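Local coordinates for protein alanine dehydrogenase/pyridine nucleotide transhydrogenase (Mycobacterium smegmatis str. MC2 155, PDB 3P2Y) that probably carries out hydride transfer between NADH and NADP as the alpha-1 subunit of a proton-pumping transhydrogenase, at residues A153-Y158 against V194-A199; S166-R170 against P294-V298; L259-T264 against L283-A288; C309-G315 against I325-L329. All coordinates share one frame; numbering follows the deposited sequence. Where two conformers were deposited one is given.

Interaction 1 of 4, residues A153-Y158 against V194-A199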
loop_
_atom_site.group_PDB
_atom_site.type_symbol
_atom_site.label_atom_id
_atom_site.label_comp_id
_atom_site.label_asym_id
_atom_site.label_seq_id
_atom_site.Cartn_x
_atom_site.Cartn_y
_atom_site.Cartn_z
ATOM N N ALA A 153 -17.215 4.848 -0.151
ATOM C CA ALA A 153 -16.284 5.984 -0.021
ATOM C C ALA A 153 -15.356 5.779 1.175
ATOM O O ALA A 153 -14.177 6.177 1.117
ATOM C CB ALA A 153 -17.090 7.314 0.112
ATOM N N ASN A 154 -15.856 5.169 2.260
ATOM C CA ASN A 154 -14.982 4.822 3.410
ATOM C C ASN A 154 -13.860 3.910 2.981
ATOM O O ASN A 154 -12.698 4.125 3.337
ATOM C CB ASN A 154 -15.755 4.126 4.539
ATOM C CG ASN A 154 -16.087 5.039 5.669
ATOM O OD1 ASN A 154 -15.213 5.747 6.205
ATOM N ND2 ASN A 154 -17.370 5.008 6.097
ATOM N N VAL A 155 -14.198 2.879 2.208
ATOM C CA VAL A 155 -13.143 1.984 1.713
ATOM C C VAL A 155 -12.152 2.779 0.833
ATOM O O VAL A 155 -10.932 2.583 0.938
ATOM C CB VAL A 155 -13.712 0.792 0.917
ATOM C CG1 VAL A 155 -12.543 -0.068 0.323
ATOM C CG2 VAL A 155 -14.632 -0.080 1.840
ATOM N N ALA A 156 -12.687 3.628 -0.042
ATOM C CA ALA A 156 -11.852 4.345 -0.995
ATOM C C ALA A 156 -10.881 5.282 -0.279
ATOM O O ALA A 156 -9.700 5.319 -0.647
ATOM C CB ALA A 156 -12.699 5.101 -2.022
ATOM N N GLY A 157 -11.360 6.007 0.756
ATOM C CA GLY A 157 -10.476 6.937 1.473
ATOM C C GLY A 157 -9.321 6.200 2.144
ATOM O O GLY A 157 -8.170 6.664 2.127
ATOM N N TYR A 158 -9.633 5.053 2.756
ATOM C CA TYR A 158 -8.602 4.211 3.397
ATOM C C TYR A 158 -7.583 3.714 2.364
ATOM O O TYR A 158 -6.359 3.855 2.548
ATOM C CB TYR A 158 -9.318 3.039 4.093
ATOM C CG TYR A 158 -8.448 1.916 4.560
ATOM C CD1 TYR A 158 -7.690 2.041 5.717
ATOM C CD2 TYR A 158 -8.405 0.714 3.854
ATOM C CE1 TYR A 158 -6.882 0.989 6.164
ATOM C CE2 TYR A 158 -7.597 -0.360 4.297
ATOM C CZ TYR A 158 -6.859 -0.207 5.470
ATOM O OH TYR A 158 -6.057 -1.240 5.933
ATOM N N VAL A 194 -17.029 11.678 3.131
ATOM C CA VAL A 194 -16.740 10.407 3.794
ATOM C C VAL A 194 -15.336 9.880 3.405
ATOM O O VAL A 194 -14.572 9.466 4.293
ATOM C CB VAL A 194 -17.825 9.369 3.480
ATOM C CG1 VAL A 194 -17.393 7.963 4.014
ATOM C CG2 VAL A 194 -19.179 9.802 4.143
ATOM N N ALA A 195 -15.014 9.871 2.106
ATOM C CA ALA A 195 -13.704 9.329 1.692
ATOM C C ALA A 195 -12.589 10.189 2.317
ATOM O O ALA A 195 -11.579 9.654 2.833
ATOM C CB ALA A 195 -13.570 9.317 0.172
ATOM N N GLY A 196 -12.749 11.504 2.227
ATOM C CA GLY A 196 -11.689 12.425 2.689
ATOM C C GLY A 196 -11.474 12.292 4.193
ATOM O O GLY A 196 -10.350 12.378 4.690
ATOM N N LEU A 197 -12.556 12.096 4.941
ATOM C CA LEU A 197 -12.419 11.959 6.381
ATOM C C LEU A 197 -11.690 10.665 6.742
ATOM O O LEU A 197 -10.860 10.642 7.654
ATOM C CB LEU A 197 -13.791 11.975 7.052
ATOM C CG LEU A 197 -13.786 12.258 8.556
ATOM C CD1 LEU A 197 -13.183 13.671 8.852
ATOM C CD2 LEU A 197 -15.222 12.153 9.106
ATOM N N GLN A 198 -12.041 9.572 6.061
ATOM C CA GLN A 198 -11.343 8.322 6.290
ATOM C C GLN A 198 -9.884 8.441 5.860
ATOM O O GLN A 198 -9.006 7.917 6.540
ATOM C CB GLN A 198 -12.028 7.156 5.544
ATOM C CG GLN A 198 -11.424 5.765 5.969
ATOM C CD GLN A 198 -11.603 5.512 7.464
ATOM O OE1 GLN A 198 -10.628 5.541 8.228
ATOM N NE2 GLN A 198 -12.839 5.322 7.890
ATOM N N ALA A 199 -9.613 9.137 4.762
ATOM C CA ALA A 199 -8.191 9.393 4.363
ATOM C C ALA A 199 -7.420 10.152 5.473
ATOM O O ALA A 199 -6.299 9.786 5.829
ATOM C CB ALA A 199 -8.118 10.182 3.027
HETATM O O HOH W 1 -15.364 8.582 6.837
#
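A153 lays its methyl group against V194, CB to CG1 4.0 Å, while its carbonyl oxygen receives the CA-H of A195, the A153 O to A195 CA distance being 3.2 Å. N154 follows with the polar exchange. Q198 NE2 donates to N154 OD1 over 2.9 Å at a fairly straight 164°; the donor stands above the carbonyl plane of N154, yet OD1 lies close to the amide plane of Q198. A water donates one hydrogen to N154 OD1 and the other to V194 O, so two donors hold OD1. V194 CG1, anti to the backbone N (chi1 171°), lies against CG and ND2 of the same amide, 3.6 Å from each, the two side chains crossing at about a right angle. At G157 the two backbones come nearest, 4.0 Å between its CA and that of A195; with no side chain on G157, its CA comes to 3.2 Å from A195 O. Y158 contributes its CB, 3.9 Å from Q198 CG, while its ring leads off to the second subunit, where OH bonds V172 N and F171 packs edge-to-face. Three CA-H...O contacts and an axis separation of 7.0 Å at a crossing of -40° describe a glycine-mediated close helix pair. Helix 194-206 follows strand 186-190 and holds G196 of a GxGxxG pattern, consistent with the first helix of a Rossmann-type nucleotide-binding domain, packed on helix 148-167.

Interaction 2 of 4, residues S166-R170 against P294-V298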
loop_
_atom_site.group_PDB
_atom_site.type_symbol
_atom_site.label_atom_id
_atom_site.label_comp_id
_atom_site.label_asym_id
_atom_site.label_seq_id
_atom_site.Cartn_x
_atom_site.Cartn_y
_atom_site.Cartn_z
ATOM N N SER A 166 2.302 3.937 -0.457
ATOM C CA SER A 166 3.034 2.918 -1.230
ATOM C C SER A 166 3.838 3.535 -2.395
ATOM O O SER A 166 4.899 2.996 -2.806
ATOM C CB SER A 166 2.048 1.879 -1.786
ATOM O OG SER A 166 1.458 1.177 -0.684
ATOM N N LEU A 167 3.323 4.624 -2.964
ATOM C CA LEU A 167 4.018 5.327 -4.082
ATOM C C LEU A 167 5.067 6.350 -3.636
ATOM O O LEU A 167 5.972 6.709 -4.404
ATOM C CB LEU A 167 3.014 6.040 -4.995
ATOM C CG LEU A 167 2.116 5.099 -5.800
ATOM C CD1 LEU A 167 0.960 5.924 -6.421
ATOM C CD2 LEU A 167 2.896 4.404 -6.895
ATOM N N SER A 168 4.961 6.804 -2.400
ATOM C CA SER A 168 5.907 7.795 -1.872
ATOM C C SER A 168 7.349 7.257 -1.909
ATOM O O SER A 168 7.582 6.065 -1.733
ATOM C CB SER A 168 5.528 8.121 -0.421
ATOM O OG SER A 168 6.371 9.166 0.091
ATOM N N THR A 169 8.320 8.146 -2.089
ATOM C CA THR A 169 9.721 7.711 -2.017
ATOM C C THR A 169 10.212 7.801 -0.569
ATOM O O THR A 169 11.352 7.509 -0.302
ATOM C CB THR A 169 10.606 8.593 -2.895
ATOM O OG1 THR A 169 10.437 9.946 -2.478
ATOM C CG2 THR A 169 10.196 8.423 -4.362
ATOM N N ARG A 170 9.318 8.189 0.357
ATOM C CA ARG A 170 9.710 8.473 1.751
ATOM C C ARG A 170 8.751 7.765 2.713
ATOM O O ARG A 170 7.612 7.453 2.329
ATOM C CB ARG A 170 9.601 9.985 1.996
ATOM C CG ARG A 170 10.743 10.789 1.300
ATOM C CD ARG A 170 10.671 12.283 1.578
ATOM N NE ARG A 170 9.418 12.933 1.109
ATOM C CZ ARG A 170 9.192 13.334 -0.140
ATOM N NH1 ARG A 170 10.065 13.071 -1.131
ATOM N NH2 ARG A 170 8.065 13.966 -0.430
ATOM N N PRO A 294 10.133 16.751 -5.059
ATOM C CA PRO A 294 10.290 15.457 -5.726
ATOM C C PRO A 294 9.891 14.305 -4.804
ATOM O O PRO A 294 10.189 14.362 -3.609
ATOM C CB PRO A 294 11.803 15.388 -6.005
ATOM C CG PRO A 294 12.195 16.833 -6.202
ATOM C CD PRO A 294 11.348 17.591 -5.167
ATOM N N GLY A 295 9.248 13.280 -5.368
ATOM C CA GLY A 295 8.834 12.093 -4.601
ATOM C C GLY A 295 7.519 12.253 -3.850
ATOM O O GLY A 295 7.001 11.271 -3.260
ATOM N N SER A 296 6.965 13.464 -3.881
ATOM C CA SER A 296 5.613 13.708 -3.340
ATOM C C SER A 296 4.584 13.019 -4.227
ATOM O O SER A 296 4.891 12.652 -5.373
ATOM C CB SER A 296 5.327 15.209 -3.239
ATOM O OG SER A 296 6.312 15.855 -2.431
ATOM N N VAL A 297 3.391 12.764 -3.701
ATOM C CA VAL A 297 2.374 12.042 -4.478
ATOM C C VAL A 297 1.043 12.779 -4.387
ATOM O O VAL A 297 0.655 13.224 -3.305
ATOM C CB VAL A 297 2.134 10.598 -3.903
ATOM C CG1 VAL A 297 1.087 9.830 -4.724
ATOM C CG2 VAL A 297 3.446 9.766 -3.866
ATOM N N VAL A 298 0.343 12.873 -5.519
ATOM C CA VAL A 298 -1.031 13.338 -5.561
ATOM C C VAL A 298 -1.893 12.128 -5.892
ATOM O O VAL A 298 -1.699 11.493 -6.946
ATOM C CB VAL A 298 -1.258 14.417 -6.679
ATOM C CG1 VAL A 298 -2.775 14.811 -6.808
ATOM C CG2 VAL A 298 -0.399 15.670 -6.406
HETATM O O HOH W 2 6.585 9.223 -5.444
HETATM O O HOH W 3 5.443 11.292 -1.001
#
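The guanidinium of R170 meets P294 and S296 at its edge, both acceptors lying near its plane. NH1 of R170 donates to P294 O over 2.8 Å, at 155°, in the carbonyl plane of the acceptor. NH2 reaches S296 OG, which is also hydrogen-bonded to Q293 O, at a longer 3.3 Å and a more bent 135°. A bend at chi3 (-61°), after an anti chi2, turns the guanidinium onto the 294-296 loop. T169 OG1 and R170 NH1 close in on G295 CA, at 3.4 and 3.8 Å, and the backbone of G295 has positive phi. Two waters both donate to G295 O; one also donates to L167 O, the other accepts from S168 OG. S168 OG in turn accepts from R170 N, an ST turn that shapes the chain just after helix 148-167 ends. The apolar end of the contact belongs to V297, whose CG2 lies 3.6 Å from S168 N and 3.9 Å from L167 CB, where strand 297-300 begins. R170 has further partners: NH2 forms a salt bridge with D267, and NH1 one with E337 of the second subunit. With carboxylates at both nitrogens, the arginine is likely to stay charged, and its bonds tie the helix exit to the loop before the strand and to the dimer partner.

Interaction 3 of 4, residues L259-T264 against L283-A288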
loop_
_atom_site.group_PDB
_atom_site.type_symbol
_atom_site.label_atom_id
_atom_site.label_comp_id
_atom_site.label_asym_id
_atom_site.label_seq_id
_atom_site.Cartn_x
_atom_site.Cartn_y
_atom_site.Cartn_z
ATOM N N LEU A 259 -4.365 28.455 -1.975
ATOM C CA LEU A 259 -4.521 26.983 -2.061
ATOM C C LEU A 259 -3.350 26.369 -2.837
ATOM O O LEU A 259 -2.728 25.405 -2.391
ATOM C CB LEU A 259 -5.862 26.600 -2.695
ATOM C CG LEU A 259 -6.138 25.091 -2.850
ATOM C CD1 LEU A 259 -5.953 24.365 -1.491
ATOM C CD2 LEU A 259 -7.517 24.826 -3.434
ATOM N N GLU A 260 -3.030 26.954 -3.991
ATOM C CA GLU A 260 -1.897 26.484 -4.792
ATOM C C GLU A 260 -0.605 26.445 -3.962
ATOM O O GLU A 260 0.108 25.440 -3.964
ATOM C CB GLU A 260 -1.740 27.363 -6.055
ATOM C CG GLU A 260 -0.669 26.891 -7.026
ATOM C CD GLU A 260 -0.653 27.721 -8.304
ATOM O OE1 GLU A 260 -1.561 27.534 -9.158
ATOM O OE2 GLU A 260 0.262 28.565 -8.423
ATOM N N ASP A 261 -0.309 27.525 -3.236
ATOM C CA ASP A 261 0.891 27.595 -2.396
ATOM C C ASP A 261 0.876 26.558 -1.281
ATOM O O ASP A 261 1.902 25.935 -0.977
ATOM C CB ASP A 261 1.032 28.977 -1.742
ATOM C CG ASP A 261 1.339 30.082 -2.739
ATOM O OD1 ASP A 261 1.713 29.790 -3.900
ATOM O OD2 ASP A 261 1.198 31.268 -2.348
ATOM N N ALA A 262 -0.288 26.385 -0.659
ATOM C CA ALA A 262 -0.388 25.430 0.425
ATOM C C ALA A 262 -0.053 24.024 -0.081
ATOM O O ALA A 262 0.714 23.316 0.566
ATOM C CB ALA A 262 -1.739 25.475 1.062
ATOM N N ILE A 263 -0.598 23.644 -1.235
ATOM C CA ILE A 263 -0.375 22.284 -1.800
ATOM C C ILE A 263 1.110 21.948 -1.955
ATOM O O ILE A 263 1.546 20.808 -1.692
ATOM C CB ILE A 263 -1.132 22.094 -3.132
ATOM C CG1 ILE A 263 -2.652 22.064 -2.898
ATOM C CG2 ILE A 263 -0.645 20.834 -3.902
ATOM C CD1 ILE A 263 -3.457 22.405 -4.159
ATOM N N THR A 264 1.908 22.946 -2.349
ATOM C CA THR A 264 3.327 22.696 -2.615
ATOM C C THR A 264 4.070 22.200 -1.400
ATOM O O THR A 264 5.137 21.602 -1.544
ATOM C CB THR A 264 4.069 23.973 -3.167
ATOM O OG1 THR A 264 4.180 24.977 -2.141
ATOM C CG2 THR A 264 3.338 24.518 -4.363
ATOM N N LEU A 283 -8.921 21.329 -8.298
ATOM C CA LEU A 283 -8.371 21.770 -7.016
ATOM C C LEU A 283 -6.851 21.860 -7.000
ATOM O O LEU A 283 -6.280 22.563 -6.150
ATOM C CB LEU A 283 -8.823 20.826 -5.894
ATOM C CG LEU A 283 -10.328 20.615 -5.672
ATOM C CD1 LEU A 283 -10.545 19.416 -4.745
ATOM C CD2 LEU A 283 -10.955 21.858 -5.082
ATOM N N VAL A 284 -6.201 21.107 -7.885
ATOM C CA VAL A 284 -4.742 21.056 -7.933
ATOM C C VAL A 284 -4.343 21.441 -9.354
ATOM O O VAL A 284 -4.454 20.638 -10.287
ATOM C CB VAL A 284 -4.199 19.652 -7.572
ATOM C CG1 VAL A 284 -2.659 19.584 -7.706
ATOM C CG2 VAL A 284 -4.639 19.243 -6.128
ATOM N N THR A 285 -3.877 22.674 -9.506
ATOM C CA THR A 285 -3.413 23.155 -10.815
ATOM C C THR A 285 -2.106 22.472 -11.176
ATOM O O THR A 285 -1.412 21.912 -10.312
ATOM C CB THR A 285 -3.133 24.677 -10.769
ATOM O OG1 THR A 285 -2.122 24.933 -9.785
ATOM C CG2 THR A 285 -4.400 25.465 -10.436
ATOM N N ALA A 286 -1.738 22.560 -12.456
ATOM C CA ALA A 286 -0.424 22.104 -12.889
ATOM C C ALA A 286 0.710 22.718 -12.053
ATOM O O ALA A 286 1.638 22.003 -11.667
ATOM C CB ALA A 286 -0.224 22.404 -14.375
ATOM N N ALA A 287 0.639 24.029 -11.786
ATOM C CA ALA A 287 1.666 24.730 -10.998
ATOM C C ALA A 287 1.773 24.213 -9.560
ATOM O O ALA A 287 2.878 24.098 -9.011
ATOM C CB ALA A 287 1.397 26.220 -10.984
ATOM N N ALA A 288 0.623 23.941 -8.945
ATOM C CA ALA A 288 0.586 23.407 -7.572
ATOM C C ALA A 288 1.319 22.073 -7.510
ATOM O O ALA A 288 2.199 21.893 -6.667
ATOM C CB ALA A 288 -0.858 23.237 -7.091
#
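A288 and E260 form the close-packed centre, with the methyl CB of A288 lying 3.7 Å from E260 CG and 4.0 Å from I263 CG2. Their backbones are near as well, 4.8 Å between the CA atoms of E260 and A288. I263 extends this packing inward: its CD1 touches L283 O at 3.5 Å and crosses to V284 CG2 at 3.9 Å. Beneath it lie L188 and V269, and L190 backs V284, so the buried side rests on strands 186-190 and 268-271. Helix 249-263 precedes strand 268-271 in the chain, and the loop after that strand returns to start helix 286-290, an arrangement that fits the Rossmann-type layering of helices over a central parallel sheet. T285 marks the start of the second helix as its N-cap. T285 OG1 accepts from A288 N at 3.0 Å and donates to E260 OE1 at 2.7 Å, so one hydroxyl closes the helix start and reaches the neighbouring helix. Its chi1 of 60° puts OG1 between the backbone N and the carbonyl carbon, and from there it meets OE1 from above the carboxylate plane, 40° out of it. The other side is looser. The carboxylate of E260, on a chain anti at chi1 and extended beyond CG, reaches the solvent-facing side beside A287, where OE2 comes only to 3.7 Å from the exposed A287 CB and takes a weak bond from Q257 NE2. T264 at the far end of the first segment adds one methyl-to-carbonyl contact, T264 CG2 to A288 O.

Interaction 4 of 4, residues C309-G315 against I325-L329. With EDO (1,2-ethanediol), chain F.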
loop_
_atom_site.group_PDB
_atom_site.type_symbol
_atom_site.label_atom_id
_atom_site.label_comp_id
_atom_site.label_asym_id
_atom_site.label_seq_id
_atom_site.Cartn_x
_atom_site.Cartn_y
_atom_site.Cartn_z
ATOM N N CYS A 309 -7.075 17.089 -10.377
ATOM C CA CYS A 309 -5.745 17.583 -10.732
ATOM C C CYS A 309 -5.657 17.727 -12.235
ATOM O O CYS A 309 -5.989 16.810 -12.979
ATOM C CB CYS A 309 -4.625 16.659 -10.216
ATOM S SG CYS A 309 -2.946 17.237 -10.572
ATOM N N GLU A 310 -5.190 18.893 -12.667
ATOM C CA GLU A 310 -5.015 19.200 -14.089
ATOM C C GLU A 310 -4.137 18.177 -14.843
ATOM O O GLU A 310 -4.339 17.926 -16.036
ATOM C CB GLU A 310 -4.448 20.627 -14.205
ATOM C CG GLU A 310 -4.100 21.133 -15.602
ATOM C CD GLU A 310 -3.617 22.598 -15.600
ATOM O OE1 GLU A 310 -3.518 23.234 -14.511
ATOM O OE2 GLU A 310 -3.326 23.103 -16.709
ATOM N N LEU A 311 -3.171 17.588 -14.148
ATOM C CA LEU A 311 -2.224 16.683 -14.795
ATOM C C LEU A 311 -2.649 15.212 -14.694
ATOM O O LEU A 311 -1.954 14.323 -15.178
ATOM C CB LEU A 311 -0.824 16.899 -14.218
ATOM C CG LEU A 311 -0.267 18.317 -14.410
ATOM C CD1 LEU A 311 0.969 18.539 -13.552
ATOM C CD2 LEU A 311 0.039 18.575 -15.901
ATOM N N THR A 312 -3.791 14.966 -14.056
ATOM C CA THR A 312 -4.269 13.596 -13.887
ATOM C C THR A 312 -4.534 12.881 -15.196
ATOM O O THR A 312 -5.187 13.428 -16.104
ATOM C CB THR A 312 -5.523 13.569 -12.986
ATOM O OG1 THR A 312 -5.091 13.787 -11.650
ATOM C CG2 THR A 312 -6.290 12.243 -13.083
ATOM N N GLU A 313 -4.007 11.666 -15.291
ATOM C CA GLU A 313 -4.359 10.743 -16.369
ATOM C C GLU A 313 -5.198 9.612 -15.761
ATOM O O GLU A 313 -4.652 8.737 -15.074
ATOM C CB GLU A 313 -3.090 10.221 -17.043
ATOM C CG GLU A 313 -2.286 11.345 -17.718
ATOM C CD GLU A 313 -0.988 10.866 -18.355
ATOM O OE1 GLU A 313 -0.939 9.689 -18.771
ATOM O OE2 GLU A 313 -0.021 11.679 -18.442
ATOM N N PRO A 314 -6.530 9.629 -15.995
ATOM C CA PRO A 314 -7.459 8.676 -15.348
ATOM C C PRO A 314 -7.032 7.202 -15.477
ATOM O O PRO A 314 -6.647 6.745 -16.583
ATOM C CB PRO A 314 -8.800 8.952 -16.063
ATOM C CG PRO A 314 -8.710 10.408 -16.447
ATOM C CD PRO A 314 -7.255 10.634 -16.809
ATOM N N GLY A 315 -7.003 6.492 -14.352
ATOM C CA GLY A 315 -6.622 5.081 -14.325
ATOM C C GLY A 315 -5.131 4.786 -14.476
ATOM O O GLY A 315 -4.751 3.634 -14.607
ATOM N N ILE A 325 1.626 11.443 -9.873
ATOM C CA ILE A 325 0.195 11.740 -9.935
ATOM C C ILE A 325 -0.540 10.449 -10.266
ATOM O O ILE A 325 -0.331 9.884 -11.347
ATOM C CB ILE A 325 -0.098 12.790 -11.030
ATOM C CG1 ILE A 325 0.967 13.904 -10.983
ATOM C CG2 ILE A 325 -1.524 13.330 -10.884
ATOM C CD1 ILE A 325 0.867 14.775 -9.737
ATOM N N THR A 326 -1.396 9.972 -9.358
ATOM C CA THR A 326 -2.047 8.676 -9.586
ATOM C C THR A 326 -3.556 8.828 -9.555
ATOM O O THR A 326 -4.070 9.634 -8.778
ATOM C CB THR A 326 -1.552 7.608 -8.593
ATOM O OG1 THR A 326 -2.073 6.317 -8.960
ATOM C CG2 THR A 326 -1.965 7.962 -7.111
ATOM N N SER A 327 -4.253 8.057 -10.390
ATOM C CA SER A 327 -5.696 8.222 -10.531
ATOM C C SER A 327 -6.411 6.873 -10.515
ATOM O O SER A 327 -6.867 6.368 -11.574
ATOM C CB SER A 327 -6.016 9.026 -11.825
ATOM O OG SER A 327 -7.412 9.116 -12.038
ATOM N N PRO A 328 -6.559 6.279 -9.324
ATOM C CA PRO A 328 -7.292 5.008 -9.236
ATOM C C PRO A 328 -8.754 5.197 -9.532
ATOM O O PRO A 328 -9.343 6.166 -9.061
ATOM C CB PRO A 328 -7.138 4.593 -7.768
ATOM C CG PRO A 328 -6.857 5.886 -7.024
ATOM C CD PRO A 328 -6.049 6.748 -8.016
ATOM N N LEU A 329 -9.336 4.267 -10.284
ATOM C CA LEU A 329 -10.748 4.416 -10.671
ATOM C C LEU A 329 -11.725 3.541 -9.891
ATOM O O LEU A 329 -12.946 3.806 -9.913
ATOM C CB LEU A 329 -10.938 4.180 -12.168
ATOM C CG LEU A 329 -10.177 5.203 -13.013
ATOM C CD1 LEU A 329 -10.258 4.763 -14.476
ATOM C CD2 LEU A 329 -10.710 6.685 -12.834
HETATM C C1 EDO F . -3.773 4.197 -11.021
HETATM O O1 EDO F . -2.882 3.347 -11.779
HETATM C C2 EDO F . -3.815 3.679 -9.585
HETATM O O2 EDO F . -4.128 2.270 -9.621
HETATM O O HOH W 4 -2.689 10.161 -13.159
#
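I325, S327 and G315 carry most of the buried surface, the first two turning their side chains toward the loop 309-315. I325 presents CG2, set anti to the backbone N, to the start of that loop: in the conformer given, one of two deposited, it lies 3.7 Å from T312 OG1 and 4.2 Å from C309 SG. The hydroxyl of T312 is itself bonded to D300 OD2, so the methyl packs on an oxygen whose polar need is met. C309 to T312 form a type I turn, closed by T312 N to C309 O at 3.1 Å, while C309 SG accepts from L311 N. S327 fits into the next step of the loop. Its CB is 3.5 Å from T312 CG2, tighter than usual for two carbons, and OG, at chi1 176°, lies 3.3 Å from P314 CA. The loop runs from strand 297-300 to strand 317-320, which pairs antiparallel with 323-326 at the outer edge of the mixed sheet, so the contact lays this connection back along the strand that ends the hairpin. G315, with positive phi, is the meeting point farther on: its N donates to S327 O at 2.8 Å, a weak bond because the angle is only 129°. L329 CD1 packs on G315 CA at 3.7 Å. A water accepts from E313 N and donates to I325 O, bridging the two segments. An ethanediol, probably from the crystallisation liquor, has C2 3.2 Å from T326 OG1; it donates weakly from O1 to G315 O and is hydrogen-bonded to T317 OG1, which bonds T326 OG1 as well.

How the interactions relate
Interactions 2, 3 and 4 form a connected group around the mixed sheet. Interaction 4 joins interaction 2 through the sheet: V298 O and T326 N, 2.9 Å apart, link neighbouring strands 297-300 and 323-326, and L167 CD1 packs on T326 CG2. It joins interaction 3 at the helix start, where E310 OE1 lies 2.8 Å from A286 N and V284 O meets E310 N. Interactions 2 and 3 have nearest atoms about 5 Å apart. Interaction 1 touches none of the three, yet shares helix 148-167 with interaction 2, centres 19 Å apart, and both also meet the second subunit. All four lie away from the known calcium sites.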